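Local coordinates for protein starch synthase I (Hordeum vulgare, PDB 4HLN) that is a plant starch synthase, a two-domain glycosyltransferase of the GT-B type that carries a bound glycan on its C-terminal Rossmann-like domain, at residues A[576-579]-A[580-583]; A[588-591]-A[592-596]; A[596-599]-A[600-604]. All blocks are in the same frame, centred on the assembly; numbering follows the deposited sequence.

Contact 1. Residues A[576-579]-A[580-583]; sequences VEKM and LWAL
Leu580 lies beside Val576, one helical turn earlier, both side chains pointing the same way and meeting through their methyls. CG of Leu580 sits beside its own backbone N (chi1 -67°), which turns the branch back along the helix and brings CD1 to 3.5 Å from CG1 of Val576. Directly beneath this apolar pair runs the matching backbone bond, from Leu580 N to Val576 O at 3.1 Å; its donor stands above the carbonyl plane. Three further i to i+4 bonds follow: Trp581 N to Glu577 O, Ala582 N to Lys578 O, and Leu583 N to Met579 O. This is the first run of alpha-helix 576-592.

Met579 CB lies against Leu580 N, while the rest of the side chain heads away on the buried side, CG anti to the backbone N, and bends only at its last torsion. Met579 O accepts Leu583 N at 2.8 Å.

On the more open flank, Lys578 runs alongside Trp581. A bend at chi2 (-51°) brings Lys578 CD to 4.0 Å from Trp581 CE3, an oblique approach to the ring. Lys578 NZ stands 5.8 Å from the centroid of the Trp581 six-membered ring, at most a weak cation-pi attraction, and its polar partner is Ser572 O through a weak hydrogen bond. The Trp581 side chain also comes to about 4 Å from a bound alpha-D-glucopyranose.

The buried flank packs between two elements of the Rossmann-like domain: Val576, Met579 and Leu580 touch helix 455-466, while Met579 and Ala582 rest on Phe571 of edge strand 569-571.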
ATOM      1  N   VAL A 576      -9.836  20.796   6.924  1.00 68.71           N
ATOM      2  CA  VAL A 576     -11.267  21.023   6.774  1.00 63.78           C
ATOM      3  C   VAL A 576     -11.597  22.038   5.676  1.00 65.04           C
ATOM      4  O   VAL A 576     -12.626  21.933   5.014  1.00 71.08           O
ATOM      5  CB  VAL A 576     -11.874  21.495   8.094  1.00 63.66           C
ATOM      6  CG1 VAL A 576     -13.319  21.906   7.896  1.00 68.81           C
ATOM      7  CG2 VAL A 576     -11.747  20.408   9.148  1.00 54.49           C
ATOM      8  N   GLU A 577     -10.729  23.022   5.484  1.00 64.49           N
ATOM      9  CA  GLU A 577     -10.972  24.066   4.494  1.00 75.97           C
ATOM     10  C   GLU A 577     -10.751  23.505   3.097  1.00 72.14           C
ATOM     11  O   GLU A 577     -11.617  23.612   2.212  1.00 67.66           O
ATOM     12  CB  GLU A 577     -10.041  25.265   4.719  1.00 87.67           C
ATOM     13  CG  GLU A 577     -10.093  25.873   6.123  1.00103.95           C
ATOM     14  CD  GLU A 577      -9.765  24.869   7.232  1.00111.02           C
ATOM     15  OE1 GLU A 577      -8.564  24.576   7.467  1.00 95.61           O
ATOM     16  OE2 GLU A 577     -10.719  24.375   7.872  1.00117.73           O
ATOM     17  N   LYS A 578      -9.582  22.902   2.905  1.00 63.16           N
ATOM     18  CA  LYS A 578      -9.231  22.362   1.603  1.00 61.51           C
ATOM     19  C   LYS A 578     -10.196  21.250   1.199  1.00 65.24           C
ATOM     20  O   LYS A 578     -10.537  21.098   0.018  1.00 59.01           O
ATOM     21  CB  LYS A 578      -7.790  21.868   1.589  1.00 52.57           C
ATOM     22  CG  LYS A 578      -6.922  22.564   0.553  1.00 69.02           C
ATOM     23  CD  LYS A 578      -7.563  22.566  -0.849  1.00 80.60           C
ATOM     24  CE  LYS A 578      -6.610  23.173  -1.892  1.00 85.39           C
ATOM     25  NZ  LYS A 578      -5.640  24.157  -1.285  1.00 81.17           N
ATOM     26  N   MET A 579     -10.647  20.481   2.183  1.00 63.08           N
ATOM     27  CA  MET A 579     -11.586  19.411   1.903  1.00 69.81           C
ATOM     28  C   MET A 579     -12.906  19.990   1.400  1.00 73.30           C
ATOM     29  O   MET A 579     -13.394  19.622   0.327  1.00 70.58           O
ATOM     30  CB  MET A 579     -11.804  18.527   3.136  1.00 69.24           C
ATOM     31  CG  MET A 579     -12.680  17.302   2.862  1.00 68.36           C
ATOM     32  SD  MET A 579     -12.724  16.068   4.186  1.00 79.47           S
ATOM     33  CE  MET A 579     -13.763  16.848   5.412  1.00 73.52           C
ATOM     34  N   LEU A 580     -13.475  20.909   2.174  1.00 71.97           N
ATOM     35  CA  LEU A 580     -14.744  21.516   1.808  1.00 63.26           C
ATOM     36  C   LEU A 580     -14.626  22.211   0.474  1.00 63.41           C
ATOM     37  O   LEU A 580     -15.550  22.165  -0.347  1.00 63.94           O
ATOM     38  CB  LEU A 580     -15.205  22.496   2.873  1.00 51.67           C
ATOM     39  CG  LEU A 580     -15.562  21.771   4.163  1.00 63.27           C
ATOM     40  CD1 LEU A 580     -15.615  22.746   5.329  1.00 65.85           C
ATOM     41  CD2 LEU A 580     -16.875  20.997   4.011  1.00 60.71           C
ATOM     42  N   TRP A 581     -13.484  22.847   0.248  1.00 56.95           N
ATOM     43  CA  TRP A 581     -13.286  23.512  -1.024  1.00 64.84           C
ATOM     44  C   TRP A 581     -13.458  22.502  -2.163  1.00 62.54           C
ATOM     45  O   TRP A 581     -14.254  22.710  -3.085  1.00 65.60           O
ATOM     46  CB  TRP A 581     -11.930  24.212  -1.085  1.00 64.63           C
ATOM     47  CG  TRP A 581     -11.687  24.827  -2.417  1.00 82.88           C
ATOM     48  CD1 TRP A 581     -12.127  26.042  -2.852  1.00 88.31           C
ATOM     49  CD2 TRP A 581     -10.969  24.244  -3.512  1.00 98.10           C
ATOM     50  NE1 TRP A 581     -11.716  26.260  -4.147  1.00 93.59           N
ATOM     51  CE2 TRP A 581     -11.002  25.172  -4.574  1.00 95.87           C
ATOM     52  CE3 TRP A 581     -10.293  23.031  -3.694  1.00103.94           C
ATOM     53  CZ2 TRP A 581     -10.388  24.924  -5.800  1.00 94.94           C
ATOM     54  CZ3 TRP A 581      -9.683  22.788  -4.913  1.00 98.81           C
ATOM     55  CH2 TRP A 581      -9.736  23.730  -5.949  1.00 95.85           C
ATOM     56  N   ALA A 582     -12.735  21.392  -2.075  1.00 59.80           N
ATOM     57  CA  ALA A 582     -12.820  20.341  -3.090  1.00 59.36           C
ATOM     58  C   ALA A 582     -14.225  19.741  -3.223  1.00 65.54           C
ATOM     59  O   ALA A 582     -14.711  19.519  -4.330  1.00 67.96           O
ATOM     60  CB  ALA A 582     -11.825  19.262  -2.807  1.00 32.45           C
ATOM     61  N   LEU A 583     -14.868  19.462  -2.097  1.00 63.51           N
ATOM     62  CA  LEU A 583     -16.245  18.993  -2.125  1.00 63.98           C
ATOM     63  C   LEU A 583     -17.121  19.955  -2.891  1.00 67.07           C
ATOM     64  O   LEU A 583     -17.879  19.549  -3.773  1.00 67.48           O
ATOM     65  CB  LEU A 583     -16.789  18.843  -0.715  1.00 62.63           C
ATOM     66  CG  LEU A 583     -16.311  17.568  -0.044  1.00 61.63           C
ATOM     67  CD1 LEU A 583     -16.991  17.387   1.288  1.00 53.01           C
ATOM     68  CD2 LEU A 583     -16.627  16.411  -0.947  1.00 63.83           C
TER

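Contact 2. Residues A[588-591]-A[592-596]; sequences STFR and EHKPS. With GLC (alpha-D-glucopyranose), chain B.
Phe590 and Lys594 pair across the break where helix 576-592 ends and helix 594-606 begins. His593 is the joint: it is the first residue to leave helical geometry and also the N-cap position of the next helix. The lysine chain bends at chi2 (-78°), crosses the phenyl group obliquely and sets its ammonium over one face of the ring. Lys594 NZ is 3.9 Å from the Phe590 ring centroid, 21° off the normal, a well-placed cation-pi contact displaced somewhat toward CZ. The phenyl group also packs edge-to-face with Trp597 and touches Pro441 and Asp516, so the aromatic half of the pair belongs to the buried layer.

Backbone bonds close the first helix. Glu592 N reaches Ser588 O at 2.8 Å in an almost straight bond, whereas His593 N meets Thr589 O at 3.1 Å from well above the carbonyl plane, a more bent bond at the point where the chain turns away. Glu592 CG and CD lie back over Ser588 O. Arg591 NH1 is hydrogen-bonded to Asp469 O.

The imidazole of His593 is turned toward the glycan. One face carries alpha-D-glucopyranose, with C2 of the sugar 3.5 Å above the ring plane and toward its rim. His593 NE2 and sugar O6, 3.2 Å apart, share a rather bent hydrogen bond in which either could be the donor. Thr589 OG1 bonds back to Thr585 O and, weakly, to a second glucose unit. These residues belong to the glycan pocket, as does Ser596, in the first turn of the new helix: the sugar O2 donates to Ser596 OG at 3.3 Å, and that OG is also hydrogen-bonded to Glu564 OE1.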
ATOM      1  N   SER A 588     -20.406  21.499  -7.475  1.00 67.54           N
ATOM      2  CA  SER A 588     -20.764  22.457  -8.513  1.00 72.74           C
ATOM      3  C   SER A 588     -20.744  21.788  -9.873  1.00 78.81           C
ATOM      4  O   SER A 588     -21.728  21.815 -10.610  1.00 85.15           O
ATOM      5  CB  SER A 588     -19.790  23.629  -8.506  1.00 79.81           C
ATOM      6  OG  SER A 588     -19.875  24.332  -7.280  1.00 91.56           O
ATOM      7  N   THR A 589     -19.610  21.184 -10.198  1.00 72.49           N
ATOM      8  CA  THR A 589     -19.464  20.429 -11.431  1.00 64.60           C
ATOM      9  C   THR A 589     -20.604  19.428 -11.632  1.00 70.78           C
ATOM     10  O   THR A 589     -21.088  19.234 -12.749  1.00 74.92           O
ATOM     11  CB  THR A 589     -18.152  19.668 -11.401  1.00 63.37           C
ATOM     12  OG1 THR A 589     -17.106  20.556 -10.980  1.00 71.54           O
ATOM     13  CG2 THR A 589     -17.835  19.077 -12.774  1.00 51.76           C
ATOM     14  N   PHE A 590     -21.029  18.795 -10.545  1.00 68.95           N
ATOM     15  CA  PHE A 590     -22.073  17.788 -10.610  1.00 68.23           C
ATOM     16  C   PHE A 590     -23.397  18.405 -11.035  1.00 73.65           C
ATOM     17  O   PHE A 590     -24.119  17.835 -11.854  1.00 75.82           O
ATOM     18  CB  PHE A 590     -22.228  17.078  -9.262  1.00 69.50           C
ATOM     19  CG  PHE A 590     -23.454  16.206  -9.173  1.00 73.95           C
ATOM     20  CD1 PHE A 590     -23.523  14.997  -9.865  1.00 77.12           C
ATOM     21  CD2 PHE A 590     -24.541  16.589  -8.404  1.00 59.31           C
ATOM     22  CE1 PHE A 590     -24.657  14.194  -9.789  1.00 67.19           C
ATOM     23  CE2 PHE A 590     -25.669  15.790  -8.325  1.00 61.96           C
ATOM     24  CZ  PHE A 590     -25.729  14.594  -9.021  1.00 64.64           C
ATOM     25  N   ARG A 591     -23.710  19.574 -10.483  1.00 76.84           N
ATOM     26  CA  ARG A 591     -24.979  20.245 -10.788  1.00 79.41           C
ATOM     27  C   ARG A 591     -24.976  20.991 -12.126  1.00 76.15           C
ATOM     28  O   ARG A 591     -25.883  20.820 -12.946  1.00 66.34           O
ATOM     29  CB  ARG A 591     -25.364  21.214  -9.668  1.00 65.20           C
ATOM     30  CG  ARG A 591     -25.075  20.692  -8.287  1.00 66.89           C
ATOM     31  CD  ARG A 591     -25.782  21.517  -7.233  1.00 78.24           C
ATOM     32  NE  ARG A 591     -27.091  20.960  -6.897  1.00 88.70           N
ATOM     33  CZ  ARG A 591     -27.473  20.656  -5.659  1.00 88.41           C
ATOM     34  NH1 ARG A 591     -26.638  20.863  -4.636  1.00 76.87           N
ATOM     35  NH2 ARG A 591     -28.689  20.152  -5.446  1.00 84.04           N
ATOM     36  N   GLU A 592     -23.946  21.805 -12.341  1.00 71.65           N
ATOM     37  CA  GLU A 592     -23.920  22.741 -13.454  1.00 71.56           C
ATOM     38  C   GLU A 592     -23.342  22.198 -14.761  1.00 80.09           C
ATOM     39  O   GLU A 592     -23.722  22.659 -15.837  1.00 88.78           O
ATOM     40  CB  GLU A 592     -23.194  24.013 -13.030  1.00 81.28           C
ATOM     41  CG  GLU A 592     -23.875  24.714 -11.861  1.00 91.37           C
ATOM     42  CD  GLU A 592     -22.880  25.369 -10.912  1.00105.41           C
ATOM     43  OE1 GLU A 592     -23.214  25.531  -9.711  1.00 97.84           O
ATOM     44  OE2 GLU A 592     -21.762  25.712 -11.371  1.00110.09           O
ATOM     45  N   HIS A 593     -22.440  21.225 -14.692  1.00 82.89           N
ATOM     46  CA  HIS A 593     -21.887  20.659 -15.924  1.00 84.14           C
ATOM     47  C   HIS A 593     -21.975  19.142 -15.975  1.00 78.89           C
ATOM     48  O   HIS A 593     -20.954  18.453 -15.961  1.00 71.39           O
ATOM     49  CB  HIS A 593     -20.448  21.132 -16.142  1.00 82.22           C
ATOM     50  CG  HIS A 593     -20.258  22.586 -15.857  1.00 91.84           C
ATOM     51  ND1 HIS A 593     -20.203  23.088 -14.574  1.00 94.94           N
ATOM     52  CD2 HIS A 593     -20.150  23.652 -16.684  1.00 95.32           C
ATOM     53  CE1 HIS A 593     -20.048  24.399 -14.622  1.00 93.53           C
ATOM     54  NE2 HIS A 593     -20.014  24.766 -15.891  1.00 96.08           N
ATOM     55  N   LYS A 594     -23.203  18.635 -16.043  1.00 79.61           N
ATOM     56  CA  LYS A 594     -23.437  17.197 -16.161  1.00 83.84           C
ATOM     57  C   LYS A 594     -22.590  16.552 -17.266  1.00 94.80           C
ATOM     58  O   LYS A 594     -22.009  15.483 -17.056  1.00 91.14           O
ATOM     59  CB  LYS A 594     -24.921  16.895 -16.390  1.00 69.92           C
ATOM     60  CG  LYS A 594     -25.855  17.453 -15.324  1.00 77.29           C
ATOM     61  CD  LYS A 594     -25.874  16.619 -14.042  1.00 83.76           C
ATOM     62  CE  LYS A 594     -27.003  17.081 -13.114  1.00 82.86           C
ATOM     63  NZ  LYS A 594     -27.123  16.287 -11.857  1.00 85.23           N
ATOM     64  N   PRO A 595     -22.517  17.191 -18.451  1.00100.79           N
ATOM     65  CA  PRO A 595     -21.704  16.604 -19.526  1.00 91.52           C
ATOM     66  C   PRO A 595     -20.247  16.408 -19.106  1.00 75.87           C
ATOM     67  O   PRO A 595     -19.643  15.403 -19.476  1.00 68.31           O
ATOM     68  CB  PRO A 595     -21.819  17.633 -20.659  1.00 89.79           C
ATOM     69  CG  PRO A 595     -22.277  18.896 -19.996  1.00 94.89           C
ATOM     70  CD  PRO A 595     -23.154  18.449 -18.874  1.00 98.24           C
ATOM     71  N   SER A 596     -19.697  17.347 -18.341  1.00 75.20           N
ATOM     72  CA  SER A 596     -18.347  17.191 -17.792  1.00 83.21           C
ATOM     73  C   SER A 596     -18.291  16.073 -16.752  1.00 76.81           C
ATOM     74  O   SER A 596     -17.363  15.263 -16.744  1.00 72.63           O
ATOM     75  CB  SER A 596     -17.857  18.497 -17.164  1.00 90.89           C
ATOM     76  OG  SER A 596     -17.546  19.460 -18.155  1.00 99.01           O
TER
HETATM   77  C1  GLC B   3     -16.300  24.231 -15.824  1.00145.59           C
HETATM   78  C2  GLC B   3     -16.656  23.108 -16.798  1.00138.33           C
HETATM   79  C3  GLC B   3     -15.948  23.235 -18.148  1.00135.92           C
HETATM   80  C4  GLC B   3     -16.119  24.619 -18.778  1.00143.08           C
HETATM   81  C5  GLC B   3     -16.324  25.743 -17.747  1.00150.27           C
HETATM   82  C6  GLC B   3     -17.346  26.720 -18.328  1.00150.60           C
HETATM   83  O2  GLC B   3     -16.409  21.859 -16.197  1.00136.02           O
HETATM   84  O3  GLC B   3     -16.511  22.296 -19.034  1.00126.70           O
HETATM   85  O4  GLC B   3     -15.015  24.966 -19.624  1.00147.97           O
HETATM   86  O5  GLC B   3     -16.795  25.399 -16.446  1.00152.36           O
HETATM   87  O6  GLC B   3     -18.333  27.026 -17.362  1.00148.30           O

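Contact 3. Residues A[596-599]-A[600-604]; sequences SWEG and LMKRG. With GLC (alpha-D-glucopyranose), chain B.
Arg603 folds back over Gly599, one turn earlier in helix 594-606. Its CB lies 3.4 Å from Gly599 O, the same oxygen that accepts Arg603 N. CG and CD stay near that carbonyl, and bends at chi2 (124°) and chi3 (61°) lead the chain round it. NE is hydrogen-bonded to Gly566 O, outside the helix. Arg603 CZ then passes 3.5 Å from Gly599 O, which lies over one face of the guanidinium. Arg603 NH2, at the tip, gives a hydrogen bond to a water at 2.8 Å, held at the guanidinium edge, and that water donates to Ser596 O.

Ser596 O also accepts Leu600 N, one of four i to i+4 bonds that keep 596-603 in regular alpha-helix, with a Met-aromatic contact on another flank. There Met601 SD approaches the Trp597 indole obliquely, 4.1 Å from the centroid of its five-membered ring. Both side chains reach Val540 of strand 540-544. On the outer flank Glu598 and Lys602 run side by side, Glu598 OE1 to Lys602 NZ 4.0 Å, a long salt bridge.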
ATOM      1  N   SER A 596     -19.697  17.347 -18.341  1.00 75.20           N
ATOM      2  CA  SER A 596     -18.347  17.191 -17.792  1.00 83.21           C
ATOM      3  C   SER A 596     -18.291  16.073 -16.752  1.00 76.81           C
ATOM      4  O   SER A 596     -17.363  15.263 -16.744  1.00 72.63           O
ATOM      5  CB  SER A 596     -17.857  18.497 -17.164  1.00 90.89           C
ATOM      6  OG  SER A 596     -17.546  19.460 -18.155  1.00 99.01           O
ATOM      7  N   TRP A 597     -19.282  16.046 -15.867  1.00 73.42           N
ATOM      8  CA  TRP A 597     -19.393  14.991 -14.874  1.00 68.49           C
ATOM      9  C   TRP A 597     -19.358  13.610 -15.532  1.00 69.78           C
ATOM     10  O   TRP A 597     -18.515  12.766 -15.195  1.00 69.03           O
ATOM     11  CB  TRP A 597     -20.671  15.156 -14.058  1.00 63.52           C
ATOM     12  CG  TRP A 597     -20.660  14.337 -12.814  1.00 67.73           C
ATOM     13  CD1 TRP A 597     -21.296  13.146 -12.603  1.00 66.82           C
ATOM     14  CD2 TRP A 597     -19.963  14.639 -11.606  1.00 64.31           C
ATOM     15  NE1 TRP A 597     -21.037  12.690 -11.329  1.00 64.67           N
ATOM     16  CE2 TRP A 597     -20.220  13.589 -10.699  1.00 59.53           C
ATOM     17  CE3 TRP A 597     -19.136  15.691 -11.204  1.00 67.17           C
ATOM     18  CZ2 TRP A 597     -19.682  13.565  -9.420  1.00 65.10           C
ATOM     19  CZ3 TRP A 597     -18.604  15.667  -9.929  1.00 67.78           C
ATOM     20  CH2 TRP A 597     -18.880  14.612  -9.052  1.00 65.73           C
ATOM     21  N   GLU A 598     -20.271  13.384 -16.474  1.00 64.87           N
ATOM     22  CA  GLU A 598     -20.289  12.142 -17.241  1.00 69.05           C
ATOM     23  C   GLU A 598     -18.896  11.738 -17.718  1.00 69.91           C
ATOM     24  O   GLU A 598     -18.556  10.557 -17.747  1.00 80.57           O
ATOM     25  CB  GLU A 598     -21.234  12.255 -18.441  1.00 88.78           C
ATOM     26  CG  GLU A 598     -22.706  12.002 -18.121  1.00110.16           C
ATOM     27  CD  GLU A 598     -23.333  10.916 -19.001  1.00122.99           C
ATOM     28  OE1 GLU A 598     -22.644  10.406 -19.918  1.00118.55           O
ATOM     29  OE2 GLU A 598     -24.517  10.571 -18.770  1.00128.69           O
ATOM     30  N   GLY A 599     -18.086  12.715 -18.102  1.00 66.02           N
ATOM     31  CA  GLY A 599     -16.746  12.421 -18.566  1.00 62.21           C
ATOM     32  C   GLY A 599     -15.868  11.919 -17.440  1.00 74.00           C
ATOM     33  O   GLY A 599     -15.111  10.959 -17.615  1.00 80.96           O
ATOM     34  N   LEU A 600     -15.960  12.566 -16.280  1.00 65.13           N
ATOM     35  CA  LEU A 600     -15.170  12.153 -15.127  1.00 61.86           C
ATOM     36  C   LEU A 600     -15.472  10.704 -14.759  1.00 65.34           C
ATOM     37  O   LEU A 600     -14.572   9.934 -14.403  1.00 61.91           O
ATOM     38  CB  LEU A 600     -15.441  13.071 -13.942  1.00 59.44           C
ATOM     39  CG  LEU A 600     -14.553  14.312 -13.906  1.00 62.77           C
ATOM     40  CD1 LEU A 600     -15.186  15.395 -13.059  1.00 55.83           C
ATOM     41  CD2 LEU A 600     -13.146  13.967 -13.403  1.00 63.64           C
ATOM     42  N   MET A 601     -16.748  10.340 -14.855  1.00 64.01           N
ATOM     43  CA  MET A 601     -17.183   8.985 -14.546  1.00 60.72           C
ATOM     44  C   MET A 601     -16.644   7.990 -15.557  1.00 65.52           C
ATOM     45  O   MET A 601     -15.950   7.035 -15.199  1.00 68.98           O
ATOM     46  CB  MET A 601     -18.705   8.910 -14.519  1.00 50.55           C
ATOM     47  CG  MET A 601     -19.338   9.783 -13.450  1.00 51.88           C
ATOM     48  SD  MET A 601     -21.104  10.116 -13.741  1.00 67.61           S
ATOM     49  CE  MET A 601     -21.852   8.486 -13.646  1.00 34.97           C
ATOM     50  N   LYS A 602     -16.965   8.220 -16.825  1.00 65.83           N
ATOM     51  CA  LYS A 602     -16.556   7.312 -17.888  1.00 67.12           C
ATOM     52  C   LYS A 602     -15.038   7.086 -17.896  1.00 67.62           C
ATOM     53  O   LYS A 602     -14.563   5.970 -18.161  1.00 59.70           O
ATOM     54  CB  LYS A 602     -17.083   7.799 -19.242  1.00 64.83           C
ATOM     55  CG  LYS A 602     -18.617   7.708 -19.350  1.00 78.61           C
ATOM     56  CD  LYS A 602     -19.140   7.929 -20.766  1.00 81.58           C
ATOM     57  CE  LYS A 602     -20.625   7.600 -20.872  1.00 87.32           C
ATOM     58  NZ  LYS A 602     -21.104   7.583 -22.286  1.00 89.62           N
ATOM     59  N   ARG A 603     -14.282   8.134 -17.579  1.00 58.62           N
ATOM     60  CA  ARG A 603     -12.839   8.003 -17.499  1.00 60.68           C
ATOM     61  C   ARG A 603     -12.450   7.044 -16.377  1.00 69.89           C
ATOM     62  O   ARG A 603     -11.587   6.179 -16.563  1.00 73.16           O
ATOM     63  CB  ARG A 603     -12.170   9.368 -17.330  1.00 62.52           C
ATOM     64  CG  ARG A 603     -11.278   9.745 -18.511  1.00 57.29           C
ATOM     65  CD  ARG A 603     -11.675  11.067 -19.130  1.00 59.01           C
ATOM     66  NE  ARG A 603     -11.570  12.164 -18.177  1.00 72.30           N
ATOM     67  CZ  ARG A 603     -12.414  13.191 -18.133  1.00 77.05           C
ATOM     68  NH1 ARG A 603     -12.256  14.154 -17.226  1.00 72.26           N
ATOM     69  NH2 ARG A 603     -13.421  13.253 -18.998  1.00 71.50           N
ATOM     70  N   GLY A 604     -13.105   7.180 -15.225  1.00 65.67           N
ATOM     71  CA  GLY A 604     -12.846   6.297 -14.101  1.00 54.67           C
ATOM     72  C   GLY A 604     -13.142   4.847 -14.428  1.00 59.44           C
ATOM     73  O   GLY A 604     -12.352   3.941 -14.132  1.00 57.52           O
TER
HETATM   74  C1  GLC B   3     -16.300  24.231 -15.824  1.00145.59           C
HETATM   75  C2  GLC B   3     -16.656  23.108 -16.798  1.00138.33           C
HETATM   76  C3  GLC B   3     -15.948  23.235 -18.148  1.00135.92           C
HETATM   77  C4  GLC B   3     -16.119  24.619 -18.778  1.00143.08           C
HETATM   78  C5  GLC B   3     -16.324  25.743 -17.747  1.00150.27           C
HETATM   79  C6  GLC B   3     -17.346  26.720 -18.328  1.00150.60           C
HETATM   80  O2  GLC B   3     -16.409  21.859 -16.197  1.00136.02           O
HETATM   81  O3  GLC B   3     -16.511  22.296 -19.034  1.00126.70           O
HETATM   82  O4  GLC B   3     -15.015  24.966 -19.624  1.00147.97           O
HETATM   83  O5  GLC B   3     -16.795  25.399 -16.446  1.00152.36           O
HETATM   84  O6  GLC B   3     -18.333  27.026 -17.362  1.00148.30           O
HETATM   85  O   HOH W   1     -14.735  15.451 -17.773  1.00 63.85           O

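Overall arrangement
All three are one-turn contacts, each part buried and part exposed, in series along two consecutive helices on the same side of the chain's centre. Contacts 1 and 2 share helix 576-592, with centres about 18 Å apart and no touch. Contacts 2 and 3 share helix 594-606 and Ser596, their centres are about 10 Å apart, and they touch through Trp597. Chemistry follows place: contact 1 is apolar on its buried flank, against strand 569-571 and helix 455-466, with Lys578 and Trp581 on the open one; contact 2 pairs an ammonium with an aromatic ring at the helix break and turns polar groups to the sugar; contact 3 sets sulfur-aromatic packing inward and a water-bridged arginine on another flank.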